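Local coordinates for protein CurF (Lyngbya majuscula, PDB 5DP2) that forms the cyclopropane ring in curacin A biosynthesis, as an NADP-binding, enoyl reductase-like domain of a polyketide synthase, at residues A[15-24]-A[54-62]; A[244-255]-A[270-279]. All coordinates share one frame; numbering follows the deposited sequence.

Interaction 1 (A[15-24]-A[54-62]); sequences IPSYGLLKNL and LNVLGIFQE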
loop_
_atom_site.group_PDB
_atom_site.type_symbol
_atom_site.label_atom_id
_atom_site.label_comp_id
_atom_site.label_asym_id
_atom_site.label_seq_id
_atom_site.Cartn_x
_atom_site.Cartn_y
_atom_site.Cartn_z
ATOM N N ILE A 15 -10.770 -16.913 6.660
ATOM C CA ILE A 15 -12.213 -16.701 6.767
ATOM C C ILE A 15 -12.947 -17.938 6.249
ATOM O O ILE A 15 -12.458 -18.633 5.361
ATOM C CB ILE A 15 -12.678 -15.456 5.984
ATOM C CG1 ILE A 15 -12.248 -15.499 4.520
ATOM C CG2 ILE A 15 -12.212 -14.184 6.666
ATOM C CD1 ILE A 15 -12.827 -14.395 3.661
ATOM N N PRO A 16 -14.187 -18.150 6.732
ATOM C CA PRO A 16 -14.987 -19.255 6.225
ATOM C C PRO A 16 -15.787 -18.886 4.985
ATOM O O PRO A 16 -16.257 -19.780 4.258
ATOM C CB PRO A 16 -15.932 -19.549 7.386
ATOM C CG PRO A 16 -16.112 -18.236 8.067
ATOM C CD PRO A 16 -14.748 -17.600 7.977
ATOM N N SER A 17 -15.998 -17.593 4.764
ATOM C CA SER A 17 -16.949 -17.087 3.775
ATOM C C SER A 17 -16.744 -15.569 3.771
ATOM O O SER A 17 -16.141 -15.012 4.700
ATOM C CB SER A 17 -18.399 -17.420 4.135
ATOM O OG SER A 17 -18.717 -16.938 5.429
ATOM N N TYR A 18 -17.284 -14.908 2.753
ATOM C CA TYR A 18 -17.188 -13.453 2.617
ATOM C C TYR A 18 -18.355 -12.745 3.294
ATOM O O TYR A 18 -19.471 -13.292 3.398
ATOM C CB TYR A 18 -17.194 -13.071 1.144
ATOM C CG TYR A 18 -15.978 -13.551 0.391
ATOM C CD1 TYR A 18 -14.715 -13.185 0.800
ATOM C CD2 TYR A 18 -16.070 -14.362 -0.733
ATOM C CE1 TYR A 18 -13.577 -13.612 0.122
ATOM C CE2 TYR A 18 -14.928 -14.795 -1.427
ATOM C CZ TYR A 18 -13.676 -14.409 -0.982
ATOM O OH TYR A 18 -12.507 -14.804 -1.620
ATOM N N GLY A 19 -18.094 -11.517 3.742
ATOM C CA GLY A 19 -19.150 -10.576 4.101
ATOM C C GLY A 19 -19.029 -9.866 5.425
ATOM O O GLY A 19 -19.632 -8.790 5.591
ATOM N N LEU A 20 -18.313 -10.447 6.388
ATOM C CA LEU A 20 -18.214 -9.860 7.738
ATOM C C LEU A 20 -16.787 -9.909 8.275
ATOM O O LEU A 20 -16.147 -10.974 8.259
ATOM C CB LEU A 20 -19.102 -10.541 8.749
ATOM C CG LEU A 20 -20.621 -10.423 8.563
ATOM C CD1 LEU A 20 -21.312 -11.157 9.680
ATOM C CD2 LEU A 20 -21.131 -8.984 8.500
ATOM N N LEU A 21 -16.303 -8.787 8.801
ATOM C CA LEU A 21 -14.986 -8.761 9.427
ATOM C C LEU A 21 -14.915 -9.695 10.633
ATOM O O LEU A 21 -13.849 -10.267 10.909
ATOM C CB LEU A 21 -14.584 -7.332 9.837
ATOM C CG LEU A 21 -14.454 -6.329 8.682
ATOM C CD1 LEU A 21 -13.989 -4.990 9.209
ATOM C CD2 LEU A 21 -13.534 -6.836 7.594
ATOM N N LYS A 22 -16.029 -9.858 11.359
ATOM C CA LYS A 22 -15.972 -10.652 12.583
ATOM C C LYS A 22 -15.664 -12.109 12.309
ATOM O O LYS A 22 -15.342 -12.859 13.233
ATOM C CB LYS A 22 -17.239 -10.513 13.423
ATOM C CG LYS A 22 -18.456 -11.194 12.828
ATOM C CD LYS A 22 -19.761 -10.825 13.529
ATOM C CE LYS A 22 -20.043 -11.707 14.725
ATOM N NZ LYS A 22 -21.343 -11.324 15.355
ATOM N N ASN A 23 -15.789 -12.558 11.067
ATOM C CA ASN A 23 -15.458 -13.946 10.765
ATOM C C ASN A 23 -13.966 -14.216 10.508
ATOM O O ASN A 23 -13.573 -15.381 10.317
ATOM C CB ASN A 23 -16.268 -14.460 9.584
ATOM C CG ASN A 23 -17.753 -14.578 9.868
ATOM O OD1 ASN A 23 -18.178 -14.982 10.956
ATOM N ND2 ASN A 23 -18.548 -14.293 8.855
ATOM N N LEU A 24 -13.122 -13.186 10.560
ATOM C CA LEU A 24 -11.668 -13.410 10.543
ATOM C C LEU A 24 -11.298 -14.270 11.760
ATOM O O LEU A 24 -11.701 -13.967 12.875
ATOM C CB LEU A 24 -10.949 -12.069 10.617
ATOM C CG LEU A 24 -10.928 -11.281 9.307
ATOM C CD1 LEU A 24 -10.645 -9.811 9.564
ATOM C CD2 LEU A 24 -9.910 -11.880 8.344
ATOM N N LEU A 54 -11.694 -4.886 1.685
ATOM C CA LEU A 54 -12.610 -5.133 0.571
ATOM C C LEU A 54 -12.719 -6.630 0.289
ATOM O O LEU A 54 -13.794 -7.127 -0.068
ATOM C CB LEU A 54 -12.145 -4.389 -0.690
ATOM C CG LEU A 54 -12.003 -2.870 -0.616
ATOM C CD1 LEU A 54 -11.555 -2.345 -1.972
ATOM C CD2 LEU A 54 -13.304 -2.222 -0.155
ATOM N N ASN A 55 -11.607 -7.354 0.441
ATOM C CA ASN A 55 -11.630 -8.805 0.213
ATOM C C ASN A 55 -12.555 -9.493 1.219
ATOM O O ASN A 55 -13.432 -10.304 0.840
ATOM C CB ASN A 55 -10.238 -9.429 0.421
ATOM C CG ASN A 55 -9.170 -9.069 -0.608
ATOM O OD1 ASN A 55 -7.985 -9.163 -0.259
ATOM N ND2 ASN A 55 -9.542 -8.739 -1.831
ATOM N N VAL A 56 -12.389 -9.212 2.514
ATOM C CA VAL A 56 -13.205 -9.898 3.526
ATOM C C VAL A 56 -14.696 -9.603 3.312
ATOM O O VAL A 56 -15.521 -10.503 3.479
ATOM C CB VAL A 56 -12.775 -9.531 4.956
ATOM C CG1 VAL A 56 -13.695 -10.186 5.983
ATOM C CG2 VAL A 56 -11.337 -9.966 5.226
ATOM N N LEU A 57 -15.006 -8.363 2.966
ATOM C CA LEU A 57 -16.394 -7.932 2.774
ATOM C C LEU A 57 -17.010 -8.412 1.472
ATOM O O LEU A 57 -18.219 -8.264 1.282
ATOM C CB LEU A 57 -16.461 -6.402 2.857
ATOM C CG LEU A 57 -16.115 -5.816 4.236
ATOM C CD1 LEU A 57 -16.125 -4.301 4.150
ATOM C CD2 LEU A 57 -17.022 -6.330 5.352
ATOM N N GLY A 58 -16.223 -8.995 0.578
ATOM C CA GLY A 58 -16.719 -9.458 -0.708
ATOM C C GLY A 58 -16.920 -8.353 -1.745
ATOM O O GLY A 58 -17.660 -8.554 -2.708
ATOM N N ILE A 59 -16.263 -7.205 -1.572
ATOM C CA ILE A 59 -16.376 -6.072 -2.493
ATOM C C ILE A 59 -15.377 -6.221 -3.657
ATOM O O ILE A 59 -15.673 -5.839 -4.799
ATOM C CB ILE A 59 -16.191 -4.735 -1.723
ATOM C CG1 ILE A 59 -17.343 -4.579 -0.714
ATOM C CG2 ILE A 59 -16.135 -3.547 -2.674
ATOM C CD1 ILE A 59 -17.171 -3.496 0.330
ATOM N N PHE A 60 -14.178 -6.735 -3.359
ATOM C CA PHE A 60 -13.155 -7.008 -4.379
ATOM C C PHE A 60 -12.713 -8.443 -4.170
ATOM O O PHE A 60 -12.273 -8.797 -3.074
ATOM C CB PHE A 60 -11.937 -6.070 -4.262
ATOM C CG PHE A 60 -10.970 -6.186 -5.418
ATOM C CD1 PHE A 60 -10.056 -7.243 -5.511
ATOM C CD2 PHE A 60 -10.967 -5.240 -6.416
ATOM C CE1 PHE A 60 -9.209 -7.371 -6.596
ATOM C CE2 PHE A 60 -10.104 -5.358 -7.498
ATOM C CZ PHE A 60 -9.217 -6.421 -7.582
ATOM N N GLN A 61 -12.814 -9.258 -5.216
ATOM C CA GLN A 61 -12.405 -10.657 -5.115
ATOM C C GLN A 61 -11.023 -10.881 -5.731
ATOM O O GLN A 61 -10.795 -10.522 -6.891
ATOM C CB GLN A 61 -13.416 -11.588 -5.778
ATOM C CG GLN A 61 -13.085 -13.029 -5.491
ATOM C CD GLN A 61 -14.141 -13.959 -5.999
ATOM O OE1 GLN A 61 -13.914 -14.704 -6.967
ATOM N NE2 GLN A 61 -15.306 -13.943 -5.353
ATOM N N GLU A 62 -10.091 -11.408 -4.942
ATOM C CA GLU A 62 -8.772 -11.664 -5.499
ATOM C C GLU A 62 -8.839 -12.682 -6.631
ATOM O O GLU A 62 -9.530 -13.708 -6.521
ATOM C CB GLU A 62 -7.829 -12.203 -4.413
ATOM C CG GLU A 62 -7.515 -11.188 -3.334
ATOM C CD GLU A 62 -6.820 -9.980 -3.874
ATOM O OE1 GLU A 62 -5.770 -10.154 -4.545
ATOM O OE2 GLU A 62 -7.281 -8.829 -3.629
HETATM O O HOH W 1 -11.074 -12.290 -2.367
#
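The Tyr18 ring meets the end of helix 50-57 with its edge: Val56 O lies there, near the ring plane. Three groups approach obliquely, namely Asn55 O at 3.2 Å from CD1, the Gly58 CA and the Gln61 amide. The Gln61 side chain crosses that of Tyr18 at about a right angle, yet its amide lies nearly parallel to the ring, the planes 18° apart. Beside the ring, Gly19 N donates to Val56 O at 2.8 Å. A water bridges Tyr18 OH and Glu62 N. Replacing Tyr18 with an alanine would probably leave this water without one of its mates and open a gap beside Asn55 O and the Gln61 amide. The apolar half centres on Val56. Its CG1, anti to the backbone N (chi1 176°), touches Leu21 CD2 at 3.7 Å, while CG2 reaches Leu24 CD2 at 3.9 Å. Gly58, with positive phi, ends the helix in a Schellman motif, and a side chain there would press on Tyr18 CB. Asn55 ND2 binds Phe60 O and Glu62 OE2, tying the helix end to the chain that follows. The contact thus joins the loop between strands 11-14 and 25-28 to helix 50-57, with helix 321-329 against Leu21 and Leu24.

Interaction 2 (A[244-255]-A[270-279]); sequences IDILAPGGRYIE and RRPDVKYFPF. With NAP (NADP nicotinamide-adenine-dinucleotide phosphate), chain B.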
loop_
_atom_site.group_PDB
_atom_site.type_symbol
_atom_site.label_atom_id
_atom_site.label_comp_id
_atom_site.label_asym_id
_atom_site.label_seq_id
_atom_site.Cartn_x
_atom_site.Cartn_y
_atom_site.Cartn_z
ATOM N N ILE A 244 -10.117 14.524 -13.915
ATOM C CA ILE A 244 -9.589 14.750 -15.260
ATOM C C ILE A 244 -9.683 16.241 -15.604
ATOM O O ILE A 244 -8.766 16.828 -16.206
ATOM C CB ILE A 244 -10.300 13.847 -16.287
ATOM C CG1 ILE A 244 -9.938 12.379 -16.037
ATOM C CG2 ILE A 244 -9.948 14.264 -17.715
ATOM C CD1 ILE A 244 -10.830 11.393 -16.782
ATOM N N ASP A 245 -10.817 16.867 -15.251
ATOM C CA ASP A 245 -11.053 18.244 -15.631
ATOM C C ASP A 245 -10.131 19.261 -14.981
ATOM O O ASP A 245 -9.998 20.357 -15.522
ATOM C CB ASP A 245 -12.493 18.599 -15.399
ATOM C CG ASP A 245 -13.452 17.877 -16.393
ATOM O OD1 ASP A 245 -12.960 17.280 -17.387
ATOM O OD2 ASP A 245 -14.654 18.014 -16.205
ATOM N N ILE A 246 -9.490 18.915 -13.861
ATOM C CA ILE A 246 -8.576 19.837 -13.192
ATOM C C ILE A 246 -7.111 19.533 -13.482
ATOM O O ILE A 246 -6.229 20.175 -12.900
ATOM C CB ILE A 246 -8.839 19.964 -11.693
ATOM C CG1 ILE A 246 -8.647 18.645 -10.968
ATOM C CG2 ILE A 246 -10.187 20.625 -11.467
ATOM C CD1 ILE A 246 -8.743 18.750 -9.476
ATOM N N LEU A 247 -6.825 18.640 -14.437
ATOM C CA LEU A 247 -5.456 18.469 -14.904
ATOM C C LEU A 247 -5.048 19.656 -15.763
ATOM O O LEU A 247 -5.788 20.060 -16.684
ATOM C CB LEU A 247 -5.319 17.164 -15.693
ATOM C CG LEU A 247 -5.370 15.940 -14.816
ATOM C CD1 LEU A 247 -5.702 14.697 -15.636
ATOM C CD2 LEU A 247 -4.083 15.727 -14.061
ATOM N N ALA A 248 -3.852 20.177 -15.497
ATOM C CA ALA A 248 -3.206 21.162 -16.364
ATOM C C ALA A 248 -2.941 20.536 -17.733
ATOM O O ALA A 248 -3.024 19.319 -17.916
ATOM C CB ALA A 248 -1.919 21.589 -15.695
ATOM N N PRO A 249 -2.580 21.367 -18.735
ATOM C CA PRO A 249 -2.194 20.828 -20.032
ATOM C C PRO A 249 -1.124 19.747 -19.891
ATOM O O PRO A 249 -0.132 19.938 -19.186
ATOM C CB PRO A 249 -1.666 22.047 -20.788
ATOM C CG PRO A 249 -2.241 23.204 -20.097
ATOM C CD PRO A 249 -2.542 22.839 -18.711
ATOM N N GLY A 250 -1.347 18.596 -20.544
ATOM C CA GLY A 250 -0.390 17.511 -20.480
ATOM C C GLY A 250 -0.268 16.857 -19.110
ATOM O O GLY A 250 0.711 16.138 -18.864
ATOM N N GLY A 251 -1.243 17.062 -18.232
ATOM C CA GLY A 251 -1.152 16.515 -16.883
ATOM C C GLY A 251 -1.158 14.989 -16.876
ATOM O O GLY A 251 -1.610 14.335 -17.816
ATOM N N ARG A 252 -0.649 14.453 -15.757
ATOM C CA ARG A 252 -0.495 13.022 -15.558
ATOM C C ARG A 252 -1.447 12.557 -14.456
ATOM O O ARG A 252 -1.400 13.046 -13.328
ATOM C CB ARG A 252 0.954 12.659 -15.255
ATOM C CG ARG A 252 1.922 13.015 -16.397
ATOM C CD ARG A 252 2.636 14.348 -16.237
ATOM N NE ARG A 252 3.702 14.254 -15.247
ATOM C CZ ARG A 252 4.331 15.311 -14.724
ATOM N NH1 ARG A 252 3.913 16.543 -14.969
ATOM N NH2 ARG A 252 5.349 15.108 -13.916
ATOM N N TYR A 253 -2.292 11.585 -14.813
ATOM C CA TYR A 253 -3.337 11.053 -13.941
ATOM C C TYR A 253 -2.946 9.652 -13.509
ATOM O O TYR A 253 -3.012 8.727 -14.322
ATOM C CB TYR A 253 -4.674 11.094 -14.708
ATOM C CG TYR A 253 -5.855 10.420 -14.099
ATOM C CD1 TYR A 253 -5.938 10.103 -12.761
ATOM C CD2 TYR A 253 -6.912 10.007 -14.934
ATOM C CE1 TYR A 253 -7.010 9.360 -12.253
ATOM C CE2 TYR A 253 -7.973 9.275 -14.447
ATOM C CZ TYR A 253 -8.015 8.943 -13.112
ATOM O OH TYR A 253 -9.030 8.140 -12.654
ATOM N N ILE A 254 -2.533 9.528 -12.253
ATOM C CA ILE A 254 -2.187 8.244 -11.655
ATOM C C ILE A 254 -3.425 7.718 -10.948
ATOM O O ILE A 254 -3.997 8.388 -10.081
ATOM C CB ILE A 254 -1.048 8.376 -10.639
ATOM C CG1 ILE A 254 0.187 9.087 -11.214
ATOM C CG2 ILE A 254 -0.695 7.008 -10.097
ATOM C CD1 ILE A 254 1.067 9.613 -10.105
ATOM N N GLU A 255 -3.843 6.488 -11.309
ATOM C CA GLU A 255 -5.031 5.883 -10.708
ATOM C C GLU A 255 -4.643 4.559 -10.063
ATOM O O GLU A 255 -4.226 3.610 -10.787
ATOM C CB GLU A 255 -6.142 5.686 -11.744
ATOM C CG GLU A 255 -7.440 5.123 -11.151
ATOM C CD GLU A 255 -7.995 5.999 -10.027
ATOM O OE1 GLU A 255 -8.476 7.115 -10.359
ATOM O OE2 GLU A 255 -7.938 5.612 -8.846
ATOM N N ARG A 270 -12.181 12.416 -23.231
ATOM C CA ARG A 270 -12.408 13.627 -22.418
ATOM C C ARG A 270 -11.247 14.633 -22.556
ATOM O O ARG A 270 -11.480 15.842 -22.743
ATOM C CB ARG A 270 -12.703 13.233 -20.972
ATOM C CG ARG A 270 -13.255 14.360 -20.135
ATOM C CD ARG A 270 -13.658 13.895 -18.748
ATOM N NE ARG A 270 -14.380 14.921 -18.002
ATOM C CZ ARG A 270 -15.700 15.087 -18.047
ATOM N NH1 ARG A 270 -16.450 14.258 -18.744
ATOM N NH2 ARG A 270 -16.258 16.081 -17.367
ATOM N N ARG A 271 -10.024 14.135 -22.442
ATOM C CA ARG A 271 -8.814 14.979 -22.466
ATOM C C ARG A 271 -7.710 14.222 -23.221
ATOM O O ARG A 271 -6.970 13.433 -22.622
ATOM C CB ARG A 271 -8.343 15.351 -21.051
ATOM C CG ARG A 271 -9.113 16.482 -20.392
ATOM C CD ARG A 271 -8.776 17.842 -20.985
ATOM N NE ARG A 271 -7.387 18.206 -20.746
ATOM C CZ ARG A 271 -6.908 18.642 -19.584
ATOM N NH1 ARG A 271 -7.704 18.920 -18.563
ATOM N NH2 ARG A 271 -5.590 18.806 -19.447
ATOM N N PRO A 272 -7.549 14.456 -24.537
ATOM C CA PRO A 272 -6.569 13.645 -25.295
ATOM C C PRO A 272 -5.109 13.943 -24.956
ATOM O O PRO A 272 -4.225 13.149 -25.295
ATOM C CB PRO A 272 -6.871 13.973 -26.755
ATOM C CG PRO A 272 -7.711 15.160 -26.717
ATOM C CD PRO A 272 -8.433 15.219 -25.422
ATOM N N ASP A 273 -4.843 15.068 -24.279
ATOM C CA ASP A 273 -3.498 15.463 -23.915
ATOM C C ASP A 273 -2.995 14.816 -22.629
ATOM O O ASP A 273 -1.798 14.854 -22.332
ATOM C CB ASP A 273 -3.435 16.982 -23.722
ATOM C CG ASP A 273 -4.381 17.477 -22.643
ATOM O OD1 ASP A 273 -5.623 17.281 -22.809
ATOM O OD2 ASP A 273 -3.904 18.028 -21.626
ATOM N N VAL A 274 -3.899 14.298 -21.809
ATOM C CA VAL A 274 -3.521 13.749 -20.497
ATOM C C VAL A 274 -2.806 12.412 -20.655
ATOM O O VAL A 274 -3.117 11.614 -21.558
ATOM C CB VAL A 274 -4.818 13.624 -19.612
ATOM C CG1 VAL A 274 -4.721 12.602 -18.462
ATOM C CG2 VAL A 274 -5.219 15.047 -19.177
ATOM N N LYS A 275 -1.848 12.168 -19.768
ATOM C CA LYS A 275 -1.165 10.902 -19.690
ATOM C C LYS A 275 -1.793 10.113 -18.535
ATOM O O LYS A 275 -1.761 10.551 -17.398
ATOM C CB LYS A 275 0.334 11.148 -19.504
ATOM C CG LYS A 275 0.928 12.188 -20.489
ATOM C CD LYS A 275 0.722 11.777 -21.946
ATOM C CE LYS A 275 1.419 12.663 -22.983
ATOM N NZ LYS A 275 0.789 13.999 -23.162
ATOM N N TYR A 276 -2.335 8.943 -18.834
ATOM C CA TYR A 276 -3.114 8.150 -17.874
ATOM C C TYR A 276 -2.320 6.917 -17.449
ATOM O O TYR A 276 -1.859 6.146 -18.300
ATOM C CB TYR A 276 -4.429 7.747 -18.536
ATOM C CG TYR A 276 -5.356 6.883 -17.699
ATOM C CD1 TYR A 276 -5.609 7.146 -16.366
ATOM C CD2 TYR A 276 -5.981 5.792 -18.278
ATOM C CE1 TYR A 276 -6.502 6.364 -15.647
ATOM C CE2 TYR A 276 -6.867 4.998 -17.570
ATOM C CZ TYR A 276 -7.134 5.296 -16.252
ATOM O OH TYR A 276 -8.022 4.554 -15.506
ATOM N N PHE A 277 -2.192 6.750 -16.126
ATOM C CA PHE A 277 -1.378 5.718 -15.517
ATOM C C PHE A 277 -2.161 4.925 -14.454
ATOM O O PHE A 277 -1.955 5.085 -13.260
ATOM C CB PHE A 277 -0.122 6.312 -14.890
ATOM C CG PHE A 277 0.791 6.962 -15.872
ATOM C CD1 PHE A 277 1.493 6.193 -16.774
ATOM C CD2 PHE A 277 0.982 8.350 -15.877
ATOM C CE1 PHE A 277 2.378 6.777 -17.680
ATOM C CE2 PHE A 277 1.867 8.942 -16.755
ATOM C CZ PHE A 277 2.533 8.160 -17.674
ATOM N N PRO A 278 -3.052 4.008 -14.904
ATOM C CA PRO A 278 -3.640 3.052 -13.982
ATOM C C PRO A 278 -2.673 1.889 -13.766
ATOM O O PRO A 278 -2.010 1.443 -14.727
ATOM C CB PRO A 278 -4.879 2.567 -14.755
ATOM C CG PRO A 278 -4.467 2.612 -16.205
ATOM C CD PRO A 278 -3.519 3.820 -16.284
ATOM N N PHE A 279 -2.599 1.358 -12.550
ATOM C CA PHE A 279 -1.772 0.181 -12.339
ATOM C C PHE A 279 -2.216 -0.543 -11.091
ATOM O O PHE A 279 -2.903 0.021 -10.232
ATOM C CB PHE A 279 -0.262 0.512 -12.256
ATOM C CG PHE A 279 0.130 1.413 -11.098
ATOM C CD1 PHE A 279 0.097 2.787 -11.217
ATOM C CD2 PHE A 279 0.564 0.890 -9.896
ATOM C CE1 PHE A 279 0.501 3.596 -10.165
ATOM C CE2 PHE A 279 0.929 1.708 -8.840
ATOM C CZ PHE A 279 0.909 3.067 -8.981
HETATM P PA NAP B . -5.927 3.930 3.112
HETATM O O1A NAP B . -5.172 3.937 4.397
HETATM O O2A NAP B . -5.667 4.993 2.109
HETATM O O5B NAP B . -7.480 3.872 3.487
HETATM C C5B NAP B . -8.489 4.186 2.518
HETATM C C4B NAP B . -8.616 5.672 2.259
HETATM O O4B NAP B . -9.747 5.883 1.448
HETATM C C3B NAP B . -8.772 6.503 3.499
HETATM O O3B NAP B . -7.631 7.357 3.607
HETATM C C2B NAP B . -10.070 7.306 3.292
HETATM O O2B NAP B . -10.037 8.683 3.541
HETATM C C1B NAP B . -10.329 7.154 1.806
HETATM N N9A NAP B . -11.737 7.058 1.442
HETATM C C8A NAP B . -12.513 5.919 1.430
HETATM N N7A NAP B . -13.774 6.208 1.032
HETATM C C5A NAP B . -13.797 7.524 0.779
HETATM C C6A NAP B . -14.791 8.444 0.329
HETATM N N6A NAP B . -16.038 8.007 0.058
HETATM N N1A NAP B . -14.453 9.718 0.179
HETATM C C2A NAP B . -13.207 10.115 0.456
HETATM N N3A NAP B . -12.194 9.352 0.880
HETATM C C4A NAP B . -12.500 8.076 1.054
HETATM O O3 NAP B . -5.744 2.504 2.386
HETATM P PN NAP B . -4.506 1.943 1.540
HETATM O O1N NAP B . -4.355 0.513 1.884
HETATM O O2N NAP B . -3.318 2.850 1.675
HETATM O O5D NAP B . -5.083 2.011 0.086
HETATM C C5D NAP B . -5.347 3.306 -0.501
HETATM C C4D NAP B . -6.259 3.138 -1.743
HETATM O O4D NAP B . -5.448 2.739 -2.817
HETATM C C3D NAP B . -7.328 2.047 -1.611
HETATM O O3D NAP B . -8.433 2.411 -2.449
HETATM C C2D NAP B . -6.620 0.814 -2.111
HETATM O O2D NAP B . -7.562 -0.146 -2.600
HETATM C C1D NAP B . -5.741 1.383 -3.194
HETATM N N1N NAP B . -4.413 0.792 -3.466
HETATM C C2N NAP B . -4.101 0.404 -4.723
HETATM C C3N NAP B . -2.863 -0.144 -5.048
HETATM C C7N NAP B . -2.571 -0.552 -6.451
HETATM O O7N NAP B . -1.559 -1.202 -6.598
HETATM N N7N NAP B . -3.422 -0.174 -7.442
HETATM C C4N NAP B . -1.907 -0.299 -4.039
HETATM C C5N NAP B . -2.249 0.109 -2.756
HETATM C C6N NAP B . -3.507 0.658 -2.481
HETATM P P2B NAP B . -10.032 9.336 5.001
HETATM O O1X NAP B . -8.687 8.989 5.626
HETATM O O2X NAP B . -10.191 10.800 4.703
HETATM O O3X NAP B . -11.186 8.726 5.760
HETATM O O HOH W 2 -10.442 20.065 -18.523
HETATM O O HOH W 3 -11.119 18.698 -18.969
HETATM O O HOH W 4 2.473 15.395 -20.803
HETATM O O HOH W 5 -10.041 5.921 -14.153
#
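Arg271 reaches across to Leu247 and the type II turn 248-251. Its chain folds back at CG and CD (chi2 -73°, chi3 -65°), which brings the guanidinium round to the turn. CB and CG pass along Ile244 CG2, with CG at 3.6 Å. NE turns back to Asp273 OD1. At the tip, NH1 and NH2 both donate to Leu247 O, NH1 at 2.9 Å. NH2 also binds Asp273 OD2 and, weakly, Ala248 O. Val274 CG2 lies over one face of the guanidinium, 3.7 Å above its plane and toward the rim. Asp273 OD2 has a second donor, Gly250 N, on its anti lone pair. Nearby, Arg270 forms a two-point salt bridge with Asp245, NH2 to OD2 at 2.8 Å and NE to OD1. Strands 251-255 and 275-278 run parallel, paired from Tyr253 N to Lys275 O and on to Phe279 N with Glu255 O at 3.3 Å. Tyr253 and Tyr276 lie side by side on one face of the sheet, and one water donates to both hydroxyls. Tyr276 OH also bonds to Trp262 O. Phe279 O accepts from the carboxamide NAP N7N at 2.8 Å. Asp273 and Leu247 O together fix the guanidinium's rotation, and Asp273 probably balances its charge, while the strand pairing places the Phe279 carbonyl in the cofactor pocket.

Both segments of interaction 1 come earlier in the chain than those of interaction 2. Their centres lie 33 Å apart and their nearest atoms about 9 Å, without touching. Both belong to the enoyl reductase but to different parts of its fold. Interaction 1 sits beside the mixed sheet, on the helix that follows strand 39-48. Interaction 2 forms the edge of the six-stranded parallel sheet, in the beta-alpha-beta unit of strand 251-255, helix 264-270 and strand 275-278. This sheet, with strand order 3-2-1-4-5-6, marks the Rossmann-type nucleotide-binding domain. The cofactor relates them: Phe279 of residues 270-279 accepts a bond from its carboxamide, whereas the Asn55 side chain stays about 9 Å from it.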